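Local coordinates for protein 3-hydroxyisobutyryl-CoA hydrolase (Mycobacterium thermoresistibile, PDB 4HDT) that probably hydrolyses 3-hydroxy-2-methylpropanoyl-CoA to 3-hydroxy-2-methylpropanoate and free CoA, and belongs to the crotonase-like enoyl-CoA hydratase/isomerase family, at residues 97-100 against 101-105; 287-290 against 291-294; 173-177 against 178-182. All coordinates share one frame; numbering follows the deposited sequence.

Contact 1. Residues 97-100 against 101-105. With ZN (zinc ion), chain B.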
loop_
_atom_site.group_PDB
_atom_site.type_symbol
_atom_site.label_atom_id
_atom_site.label_comp_id
_atom_site.label_asym_id
_atom_site.label_seq_id
_atom_site.Cartn_x
_atom_site.Cartn_y
_atom_site.Cartn_z
ATOM N N LEU A 97 5.426 -11.998 -2.811
ATOM C CA LEU A 97 4.542 -11.727 -3.922
ATOM C C LEU A 97 4.720 -10.286 -4.410
ATOM O O LEU A 97 4.803 -10.045 -5.624
ATOM C CB LEU A 97 3.076 -11.975 -3.528
ATOM C CG LEU A 97 1.976 -11.455 -4.499
ATOM C CD1 LEU A 97 2.058 -12.138 -5.847
ATOM C CD2 LEU A 97 0.572 -11.608 -3.897
ATOM N N ASN A 98 4.743 -9.340 -3.471
ATOM C CA ASN A 98 4.940 -7.897 -3.843
ATOM C C ASN A 98 6.209 -7.716 -4.687
ATOM O O ASN A 98 6.202 -7.061 -5.741
ATOM C CB ASN A 98 5.000 -6.981 -2.590
ATOM C CG ASN A 98 3.786 -7.083 -1.670
ATOM O OD1 ASN A 98 3.946 -7.064 -0.428
ATOM N ND2 ASN A 98 2.591 -7.136 -2.233
ATOM N N ALA A 99 7.300 -8.314 -4.231
ATOM C CA ALA A 99 8.583 -8.277 -4.947
ATOM C C ALA A 99 8.514 -8.928 -6.296
ATOM O O ALA A 99 9.041 -8.410 -7.296
ATOM C CB ALA A 99 9.663 -8.885 -4.094
ATOM N N HIS A 100 7.851 -10.078 -6.363
ATOM C CA HIS A 100 7.699 -10.733 -7.645
ATOM C C HIS A 100 6.916 -9.942 -8.674
ATOM O O HIS A 100 7.317 -9.840 -9.809
ATOM C CB HIS A 100 7.092 -12.113 -7.527
ATOM C CG HIS A 100 7.486 -12.987 -8.682
ATOM N ND1 HIS A 100 6.852 -14.175 -8.969
ATOM C CD2 HIS A 100 8.461 -12.846 -9.617
ATOM C CE1 HIS A 100 7.432 -14.733 -10.020
ATOM N NE2 HIS A 100 8.414 -13.946 -10.424
ATOM N N ILE A 101 5.845 -9.310 -8.261
ATOM C CA ILE A 101 5.117 -8.387 -9.159
ATOM C C ILE A 101 6.034 -7.281 -9.629
ATOM O O ILE A 101 6.054 -6.943 -10.827
ATOM C CB ILE A 101 3.877 -7.796 -8.447
ATOM C CG1 ILE A 101 2.880 -8.918 -8.051
ATOM C CG2 ILE A 101 3.194 -6.772 -9.348
ATOM C CD1 ILE A 101 1.907 -8.495 -6.941
ATOM N N GLY A 102 6.808 -6.728 -8.704
ATOM C CA GLY A 102 7.787 -5.694 -9.027
ATOM C C GLY A 102 8.827 -6.070 -10.080
ATOM O O GLY A 102 9.201 -5.189 -10.913
ATOM N N ARG A 103 9.338 -7.313 -10.042
ATOM C CA ARG A 103 10.290 -7.863 -11.016
ATOM C C ARG A 103 9.678 -8.441 -12.267
ATOM O O ARG A 103 10.392 -8.849 -13.181
ATOM C CB ARG A 103 10.993 -9.090 -10.370
ATOM C CG ARG A 103 11.909 -8.706 -9.276
ATOM C CD ARG A 103 12.810 -9.880 -8.898
ATOM N NE ARG A 103 12.150 -11.173 -8.689
ATOM C CZ ARG A 103 11.587 -11.578 -7.534
ATOM N NH1 ARG A 103 11.586 -10.822 -6.445
ATOM N NH2 ARG A 103 11.037 -12.758 -7.466
ATOM N N TYR A 104 8.367 -8.661 -12.245
ATOM C CA TYR A 104 7.763 -9.600 -13.201
ATOM C C TYR A 104 8.131 -9.265 -14.674
ATOM O O TYR A 104 8.048 -8.112 -15.104
ATOM C CB TYR A 104 6.257 -9.634 -13.061
ATOM C CG TYR A 104 5.594 -10.970 -13.452
ATOM C CD1 TYR A 104 5.920 -12.155 -12.805
ATOM C CD2 TYR A 104 4.686 -11.034 -14.506
ATOM C CE1 TYR A 104 5.351 -13.354 -13.162
ATOM C CE2 TYR A 104 4.081 -12.215 -14.865
ATOM C CZ TYR A 104 4.408 -13.389 -14.186
ATOM O OH TYR A 104 3.831 -14.590 -14.543
ATOM N N PRO A 105 8.565 -10.267 -15.429
ATOM C CA PRO A 105 9.050 -9.976 -16.779
ATOM C C PRO A 105 7.955 -9.631 -17.793
ATOM O O PRO A 105 8.213 -8.818 -18.725
ATOM C CB PRO A 105 9.846 -11.241 -17.140
ATOM C CG PRO A 105 9.213 -12.326 -16.342
ATOM C CD PRO A 105 8.805 -11.669 -15.053
HETATM ZN ZN ZN B . 10.012 -14.314 -11.718
#

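Contact 2. Residues 287-290 against 291-294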
loop_
_atom_site.group_PDB
_atom_site.type_symbol
_atom_site.label_atom_id
_atom_site.label_comp_id
_atom_site.label_asym_id
_atom_site.label_seq_id
_atom_site.Cartn_x
_atom_site.Cartn_y
_atom_site.Cartn_z
ATOM N N ASP A 287 15.346 -5.316 -0.626
ATOM C CA ASP A 287 15.954 -4.790 0.581
ATOM C C ASP A 287 14.987 -3.949 1.401
ATOM O O ASP A 287 14.994 -3.984 2.641
ATOM C CB ASP A 287 17.193 -3.976 0.258
ATOM C CG ASP A 287 18.339 -4.818 -0.260
ATOM O OD1 ASP A 287 18.236 -6.070 -0.277
ATOM O OD2 ASP A 287 19.318 -4.165 -0.696
ATOM N N THR A 288 14.121 -3.213 0.727
ATOM C CA THR A 288 13.127 -2.410 1.406
ATOM C C THR A 288 12.112 -3.299 2.119
ATOM O O THR A 288 11.722 -3.056 3.281
ATOM C CB THR A 288 12.437 -1.443 0.423
ATOM O OG1 THR A 288 13.428 -0.665 -0.264
ATOM C CG2 THR A 288 11.519 -0.503 1.124
ATOM N N LEU A 289 11.639 -4.311 1.418
ATOM C CA LEU A 289 10.703 -5.270 2.038
ATOM C C LEU A 289 11.345 -5.972 3.229
ATOM O O LEU A 289 10.663 -6.337 4.158
ATOM C CB LEU A 289 10.229 -6.302 1.009
ATOM C CG LEU A 289 9.271 -5.705 -0.042
ATOM C CD1 LEU A 289 9.166 -6.563 -1.303
ATOM C CD2 LEU A 289 7.914 -5.511 0.565
ATOM N N ARG A 290 12.653 -6.236 3.177
ATOM C CA ARG A 290 13.317 -6.866 4.337
ATOM C C ARG A 290 13.221 -5.984 5.581
ATOM O O ARG A 290 13.036 -6.484 6.675
ATOM C CB ARG A 290 14.807 -7.100 4.081
ATOM C CG ARG A 290 15.144 -8.124 3.062
ATOM C CD ARG A 290 16.684 -8.196 2.979
ATOM N NE ARG A 290 17.163 -8.188 1.602
ATOM C CZ ARG A 290 17.330 -9.285 0.872
ATOM N NH1 ARG A 290 17.076 -10.509 1.360
ATOM N NH2 ARG A 290 17.728 -9.157 -0.373
ATOM N N GLN A 291 13.362 -4.673 5.394
ATOM C CA GLN A 291 13.232 -3.712 6.468
ATOM C C GLN A 291 11.795 -3.687 6.956
ATOM O O GLN A 291 11.524 -3.729 8.162
ATOM C CB GLN A 291 13.661 -2.325 6.006
ATOM C CG GLN A 291 13.546 -1.215 7.038
ATOM C CD GLN A 291 14.285 0.018 6.551
ATOM O OE1 GLN A 291 15.507 0.138 6.750
ATOM N NE2 GLN A 291 13.585 0.884 5.877
ATOM N N GLU A 292 10.865 -3.629 6.021
ATOM C CA GLU A 292 9.462 -3.595 6.381
ATOM C C GLU A 292 9.076 -4.847 7.174
ATOM O O GLU A 292 8.251 -4.806 8.090
ATOM C CB GLU A 292 8.587 -3.492 5.133
ATOM C CG GLU A 292 8.586 -2.118 4.448
ATOM C CD GLU A 292 7.769 -2.061 3.166
ATOM O OE1 GLU A 292 7.085 -3.044 2.844
ATOM O OE2 GLU A 292 7.814 -1.017 2.465
ATOM N N TYR A 293 9.662 -5.974 6.837
ATOM C CA TYR A 293 9.321 -7.219 7.534
ATOM C C TYR A 293 9.790 -7.157 8.997
ATOM O O TYR A 293 9.059 -7.571 9.891
ATOM C CB TYR A 293 9.965 -8.410 6.816
ATOM C CG TYR A 293 9.637 -9.754 7.400
ATOM C CD1 TYR A 293 8.357 -10.317 7.225
ATOM C CD2 TYR A 293 10.591 -10.471 8.104
ATOM C CE1 TYR A 293 8.038 -11.543 7.752
ATOM C CE2 TYR A 293 10.275 -11.685 8.642
ATOM C CZ TYR A 293 9.018 -12.233 8.475
ATOM O OH TYR A 293 8.789 -13.475 9.062
ATOM N N ARG A 294 10.996 -6.642 9.240
ATOM C CA ARG A 294 11.469 -6.434 10.629
ATOM C C ARG A 294 10.485 -5.540 11.390
ATOM O O ARG A 294 10.106 -5.834 12.522
ATOM C CB ARG A 294 12.858 -5.785 10.680
ATOM C CG ARG A 294 13.957 -6.682 10.108
ATOM C CD ARG A 294 15.282 -5.940 10.045
ATOM N NE ARG A 294 16.427 -6.821 9.905
ATOM C CZ ARG A 294 17.708 -6.411 9.927
ATOM N NH1 ARG A 294 18.004 -5.113 10.047
ATOM N NH2 ARG A 294 18.695 -7.297 9.822
#

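Contact 3. Residues 173-177 against 178-182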
loop_
_atom_site.group_PDB
_atom_site.type_symbol
_atom_site.label_atom_id
_atom_site.label_comp_id
_atom_site.label_asym_id
_atom_site.label_seq_id
_atom_site.Cartn_x
_atom_site.Cartn_y
_atom_site.Cartn_z
ATOM N N ALA A 173 -4.095 9.585 5.040
ATOM C CA ALA A 173 -5.290 10.046 4.329
ATOM C C ALA A 173 -5.341 9.528 2.896
ATOM O O ALA A 173 -4.311 9.357 2.232
ATOM C CB ALA A 173 -5.324 11.564 4.313
ATOM N N PRO A 174 -6.560 9.308 2.377
ATOM C CA PRO A 174 -6.688 8.945 0.974
ATOM C C PRO A 174 -6.325 10.052 -0.005
ATOM O O PRO A 174 -6.487 11.282 0.283
ATOM C CB PRO A 174 -8.154 8.554 0.838
ATOM C CG PRO A 174 -8.837 9.321 1.897
ATOM C CD PRO A 174 -7.866 9.523 3.024
ATOM N N PHE A 175 -5.874 9.619 -1.172
ATOM C CA PHE A 175 -5.565 10.502 -2.309
ATOM C C PHE A 175 -6.174 9.942 -3.607
ATOM O O PHE A 175 -6.586 8.774 -3.653
ATOM C CB PHE A 175 -4.030 10.749 -2.416
ATOM C CG PHE A 175 -3.159 9.506 -2.418
ATOM C CD1 PHE A 175 -2.856 8.844 -3.599
ATOM C CD2 PHE A 175 -2.620 9.038 -1.216
ATOM C CE1 PHE A 175 -2.013 7.732 -3.595
ATOM C CE2 PHE A 175 -1.811 7.913 -1.194
ATOM C CZ PHE A 175 -1.504 7.265 -2.398
ATOM N N SER A 176 -6.310 10.781 -4.628
ATOM C CA SER A 176 -7.055 10.446 -5.843
ATOM C C SER A 176 -6.226 9.671 -6.850
ATOM O O SER A 176 -5.011 9.531 -6.658
ATOM C CB SER A 176 -7.577 11.727 -6.501
ATOM O OG SER A 176 -6.472 12.436 -7.057
ATOM N N GLY A 177 -6.849 9.258 -7.941
ATOM C CA GLY A 177 -6.122 8.683 -9.067
ATOM C C GLY A 177 -5.067 9.624 -9.621
ATOM O O GLY A 177 -3.937 9.210 -9.847
ATOM N N ALA A 178 -5.418 10.891 -9.791
ATOM C CA ALA A 178 -4.476 11.851 -10.368
ATOM C C ALA A 178 -3.298 12.032 -9.405
ATOM O O ALA A 178 -2.140 12.119 -9.845
ATOM C CB ALA A 178 -5.171 13.184 -10.625
ATOM N N ASP A 179 -3.590 12.069 -8.112
ATOM C CA ASP A 179 -2.566 12.180 -7.077
ATOM C C ASP A 179 -1.670 10.954 -7.162
ATOM O O ASP A 179 -0.467 11.044 -7.001
ATOM C CB ASP A 179 -3.175 12.220 -5.679
ATOM C CG ASP A 179 -4.046 13.438 -5.402
ATOM O OD1 ASP A 179 -3.814 14.523 -6.015
ATOM O OD2 ASP A 179 -4.953 13.318 -4.532
ATOM N N ALA A 180 -2.272 9.770 -7.310
ATOM C CA ALA A 180 -1.474 8.529 -7.375
ATOM C C ALA A 180 -0.486 8.559 -8.525
ATOM O O ALA A 180 0.665 8.082 -8.375
ATOM C CB ALA A 180 -2.392 7.315 -7.478
ATOM N N ILE A 181 -0.894 9.089 -9.668
ATOM C CA ILE A 181 0.026 9.195 -10.810
ATOM C C ILE A 181 1.150 10.182 -10.457
ATOM O O ILE A 181 2.341 9.909 -10.698
ATOM C CB ILE A 181 -0.729 9.592 -12.083
ATOM C CG1 ILE A 181 -1.706 8.452 -12.456
ATOM C CG2 ILE A 181 0.229 9.901 -13.232
ATOM C CD1 ILE A 181 -2.685 8.845 -13.555
ATOM N N VAL A 182 0.805 11.324 -9.862
ATOM C CA VAL A 182 1.838 12.287 -9.450
ATOM C C VAL A 182 2.852 11.652 -8.453
ATOM O O VAL A 182 4.054 11.889 -8.538
ATOM C CB VAL A 182 1.150 13.564 -8.857
ATOM C CG1 VAL A 182 2.104 14.358 -7.973
ATOM C CG2 VAL A 182 0.546 14.384 -9.982
#

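Contact 1. Residues 97-100 against 101-105
Ile101 N donates to Leu97 O at 2.9 Å and 170°, the shortest of the three i to i+4 bonds that join 97-100 to 101-103, at the end of helix 85-103. On the same flank Leu97 CD1 packs against Ile101 CD1 at 3.8 Å, both side chains also touching Leu45 of helix 35-49. His100 NE2 binds a zinc ion at 2.1 Å; Glu49 and Glu351 are further ligands. His100 CG lies opposite its own backbone N (chi1 -155°), which carries the imidazole toward the helix end, between Arg103 and Tyr104. There the Tyr104 ring turns its edge to one imidazole face in a T-shaped pair, with planes at 81° and centroids 5.3 Å apart. Tyr104 CD1 is the atom above that face, 3.9 Å from His100 NE2, while Tyr104 OH hydrogen-bonds to Leu45 O. Arg103 bends back at chi3, bringing NH2 to 3.4 Å from His100 CD2 and NH1 to 3.6 Å from Ala99 CB. Its guanidinium forms salt bridges with Glu286 and Glu351. Because Glu351 serves both the metal and Arg103, the arginine acts as a second-shell group: it probably helps orient that carboxylate and offsets part of the negative charge around the zinc ion.

Contact 2. Residues 287-290 against 291-294
Two successive turns of helix 285-299 meet here, joined by four i to i+4 backbone bonds. The shorter pair, both 2.9 Å, are Glu292 N to Thr288 O, at 164°, and Tyr293 N to Leu289 O. Glu292 carries the main side-chain contact. With CG placed opposite its carbonyl carbon (chi1 -74°) and the chain extended beyond, it runs back along the preceding turn, CG lying 3.5 Å from Thr288 O. The carboxylate then divides its oxygens: OE1 is 3.5 Å from Leu289 CD2, and OE2 is 4.0 Å from Thr288 CG2. These methyl contacts flank an acid whose polar needs are met elsewhere, OE1 by Gly152 N and OE2 by Thr154 OG1. Within 287-290, one turn apart, Arg290 grips Asp287 side-on in a salt bridge: NE reaches Asp287 OD1 at 3.0 Å and NH2 reaches Asp287 OD1 at 3.1 Å. OD1 lies 6° out of the guanidinium plane, so the arginine is met edge-on, while NE comes to the anti side of OD1 and out of the carboxylate plane. Around this helix, Leu289 and Tyr293 pack on Tyr95 of helix 85-103, Thr288 touches helices 153-158 and 266-279, and Arg294 extends to a salt bridge with Glu345.

Contact 3. Residues 173-177 against 178-182
Asp179 reaches back from the first turn of helix 177-183 to Ser176, and each of its side-chain atoms meets something on the way. CB rests 3.4 Å from Ser176 O and also approaches Phe175 CB. CG, set opposite the carbonyl carbon of Asp179, lies 3.1 Å from Ser176 OG and turns the carboxylate toward the residue that precedes the helix. At the tip OD2 accepts from Ser176 N at 2.9 Å, with a nearly straight N-H...O angle of 175°. The donor comes to the anti side of OD2 and stands 34° out of the carboxylate plane. The other oxygen, OD1, is held by Ser221 OG and Leu223 N, so this buried carboxylate ties the start of the helix to Ser221 and to helix 222-225.

Ser176 returns the bond: its OG accepts from Asp179 N at 3.1 Å. The OG sits between the backbone N and the carbonyl carbon (chi1 71°), a rotation that points OG at the Asp179 amide. Backbone bonds continue the turn, with Ala180 N donating to Ser176 O at 2.8 Å and Ile181 N donating to Gly177 O at 3.1 Å.

Phe175 closes the apolar side. Ala180 CB lies in the plane of its ring, at the edge, 3.9 Å from Phe175 CE1. Phe175 CB lies 3.5 Å from Asp179 OD2. Phe175 and Ala180 both also touch Met138 of strand 137-139, and the Phe175 backbone is hydrogen-bonded to Met138 as well.

The reciprocal pair of bonds, side chain of Ser176 to backbone of Asp179 and side chain of Asp179 to backbone of Ser176, defines a capping box, with Ser176 as the N-cap of helix 177-183.

Overall arrangement
All three contacts are local, but they sample different places: contact 1 the end of helix 85-103, contact 2 successive turns of helix 285-299, and contact 3 the start of helix 177-183. Contacts 1 and 2 lie on neighbouring helices that touch directly, Ala99 CB standing 3.7 Å from Leu289 CD1. Contact 3 is separate, its nearest atoms about 15 Å from contact 1 and about 13 Å from contact 2, on the other side of the chain's centre from contact 2. Contacts 1 and 3 are largely buried, contact 2 only partly. Metal coordination marks contact 1, a side-on salt bridge contact 2, and reciprocal side-chain-to-backbone capping bonds contact 3.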